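Local coordinates for protein putative metallopeptidase (Shewanella baltica OS155, PDB 3IEH) that probably acts as a zinc-dependent hydrolase of the M14 metallocarboxypeptidase family, cleaving peptide or ester bonds at a single zinc centre, at residues L69-G74 and G165-H170. Sequence-based numbering, arbitrary orientation.
With ZN (zinc ion), chain B.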
loop_
_atom_site.group_PDB
_atom_site.type_symbol
_atom_site.label_atom_id
_atom_site.label_comp_id
_atom_site.label_asym_id
_atom_site.label_seq_id
_atom_site.Cartn_x
_atom_site.Cartn_y
_atom_site.Cartn_z
ATOM N N LEU A 69 7.233 7.388 8.141
ATOM C CA LEU A 69 6.819 6.164 7.472
ATOM C C LEU A 69 5.460 6.352 6.759
ATOM O O LEU A 69 4.542 6.994 7.284
ATOM C CB LEU A 69 6.718 5.038 8.500
ATOM C CG LEU A 69 8.027 4.690 9.246
ATOM C CD1 LEU A 69 7.779 3.603 10.300
ATOM C CD2 LEU A 69 9.127 4.255 8.275
ATOM N N LEU A 70 5.370 5.784 5.560
ATOM C CA LEU A 70 4.205 5.884 4.698
ATOM C C LEU A 70 3.646 4.503 4.400
ATOM O O LEU A 70 4.393 3.617 3.978
ATOM C CB LEU A 70 4.595 6.552 3.359
ATOM C CG LEU A 70 3.487 6.689 2.296
ATOM C CD1 LEU A 70 2.392 7.580 2.787
ATOM C CD2 LEU A 70 4.002 7.168 0.973
ATOM N N ILE A 71 2.348 4.309 4.638
ATOM C CA ILE A 71 1.682 3.076 4.222
ATOM C C ILE A 71 0.630 3.459 3.184
ATOM O O ILE A 71 -0.181 4.371 3.405
ATOM C CB ILE A 71 0.996 2.322 5.378
ATOM C CG1 ILE A 71 1.977 2.062 6.529
ATOM C CG2 ILE A 71 0.374 1.003 4.820
ATOM C CD1 ILE A 71 1.374 1.282 7.685
ATOM N N SER A 72 0.647 2.792 2.045
ATOM C CA SER A 72 -0.303 3.120 0.981
ATOM C C SER A 72 -0.988 1.825 0.605
ATOM O O SER A 72 -0.395 0.779 0.718
ATOM C CB SER A 72 0.412 3.707 -0.218
ATOM O OG SER A 72 1.349 2.759 -0.750
ATOM N N ALA A 73 -2.244 1.922 0.183
ATOM C CA ALA A 73 -3.055 0.786 -0.211
ATOM C C ALA A 73 -3.996 1.216 -1.316
ATOM O O ALA A 73 -4.204 2.407 -1.534
ATOM C CB ALA A 73 -3.864 0.276 0.994
ATOM N N GLY A 74 -4.550 0.244 -2.025
ATOM C CA GLY A 74 -5.604 0.503 -2.981
ATOM C C GLY A 74 -5.224 1.153 -4.298
ATOM O O GLY A 74 -6.045 1.874 -4.884
ATOM N N GLY A 165 10.851 4.748 5.458
ATOM C CA GLY A 165 10.184 3.521 5.099
ATOM C C GLY A 165 8.929 3.744 4.306
ATOM O O GLY A 165 8.180 4.671 4.586
ATOM N N ILE A 166 8.727 2.917 3.291
ATOM C CA ILE A 166 7.521 2.944 2.470
ATOM C C ILE A 166 6.992 1.493 2.437
ATOM O O ILE A 166 7.733 0.546 2.126
ATOM C CB ILE A 166 7.809 3.504 1.033
ATOM C CG1 ILE A 166 6.567 3.500 0.117
ATOM C CG2 ILE A 166 8.856 2.690 0.310
ATOM C CD1 ILE A 166 5.331 4.067 0.721
ATOM N N LEU A 167 5.750 1.307 2.860
ATOM C CA LEU A 167 5.082 0.030 2.701
ATOM C C LEU A 167 3.900 0.288 1.810
ATOM O O LEU A 167 3.145 1.235 2.019
ATOM C CB LEU A 167 4.613 -0.543 4.038
ATOM C CG LEU A 167 3.565 -1.671 3.998
ATOM C CD1 LEU A 167 4.083 -2.890 3.306
ATOM C CD2 LEU A 167 3.085 -2.011 5.413
ATOM N N THR A 168 3.735 -0.553 0.806
ATOM C CA THR A 168 2.533 -0.495 -0.010
ATOM C C THR A 168 1.863 -1.881 0.044
ATOM O O THR A 168 2.535 -2.890 -0.121
ATOM C CB THR A 168 2.821 -0.024 -1.456
ATOM O OG1 THR A 168 1.569 0.231 -2.099
ATOM C CG2 THR A 168 3.592 -1.072 -2.244
ATOM N N CYS A 169 0.554 -1.924 0.305
ATOM C CA CYS A 169 -0.152 -3.191 0.494
ATOM C C CYS A 169 -1.013 -3.606 -0.695
ATOM O O CYS A 169 -2.088 -3.036 -0.939
ATOM C CB CYS A 169 -0.969 -3.102 1.755
ATOM S SG CYS A 169 0.157 -2.881 3.168
ATOM N N HIS A 170 -0.521 -4.599 -1.436
ATOM C CA HIS A 170 -1.173 -5.068 -2.641
ATOM C C HIS A 170 -1.689 -6.466 -2.438
ATOM O O HIS A 170 -1.454 -7.098 -1.391
ATOM C CB HIS A 170 -0.190 -5.044 -3.801
ATOM C CG HIS A 170 0.131 -3.660 -4.278
ATOM N ND1 HIS A 170 -0.355 -3.153 -5.457
ATOM C CD2 HIS A 170 0.837 -2.662 -3.707
ATOM C CE1 HIS A 170 0.075 -1.917 -5.617
ATOM N NE2 HIS A 170 0.802 -1.595 -4.569
HETATM ZN ZN ZN B . -1.448 -4.564 -7.148
HETATM O O HOH W 1 -4.590 -2.672 -2.073
HETATM O O HOH W 2 0.278 -6.046 -7.521
#
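S72 and T168 face each other across two parallel strands, their hydroxyls joined by a hydrogen bond of 2.9 Å between S72 OG and T168 OG1. The serine oxygen stands between its own backbone N and carbonyl carbon (chi1 61°), and the threonine oxygen is anti to its backbone N; these rotations bring the two oxygens together, giving each buried hydroxyl a polar partner. T168 OG1 also receives a weak, bent bond from H170 NE2, 3.2 Å away, consistent with T168, backed by S72, helping to orient the zinc-binding imidazole. The opposite imidazole nitrogen, H170 ND1, binds the zinc at 2.5 Å, and H76, E79 and a water join it there.

On the same face as the hydroxyls, L70 and I166 lie side by side, L70 CD2 meeting I166 CD1 at 3.4 Å. On the other face I71 CG2 lies 4.1 Å from L167 CD2, with C169 SG near the same I71 methyl. Branched aliphatic side chains suit these buried faces, needing no polar partners. The backbones bond in regular parallel fashion: G165 O accepts from L70 N, L70 O from L167 N, L167 O from S72 N, and S72 O from C169 N. Beyond these, one water bridges G74 N and C169 O. Glycine suits position 165, where a CB would press on the preceding carbonyl oxygen and collide with L69 CD2.

These are central strands of the mixed sheet of the M14 fold, flanked by strands 102-106 and 242-248. Helix 230-237 packs on I166 and T168, while helix 253-271 covers L69, L167 and C169 from the opposite face.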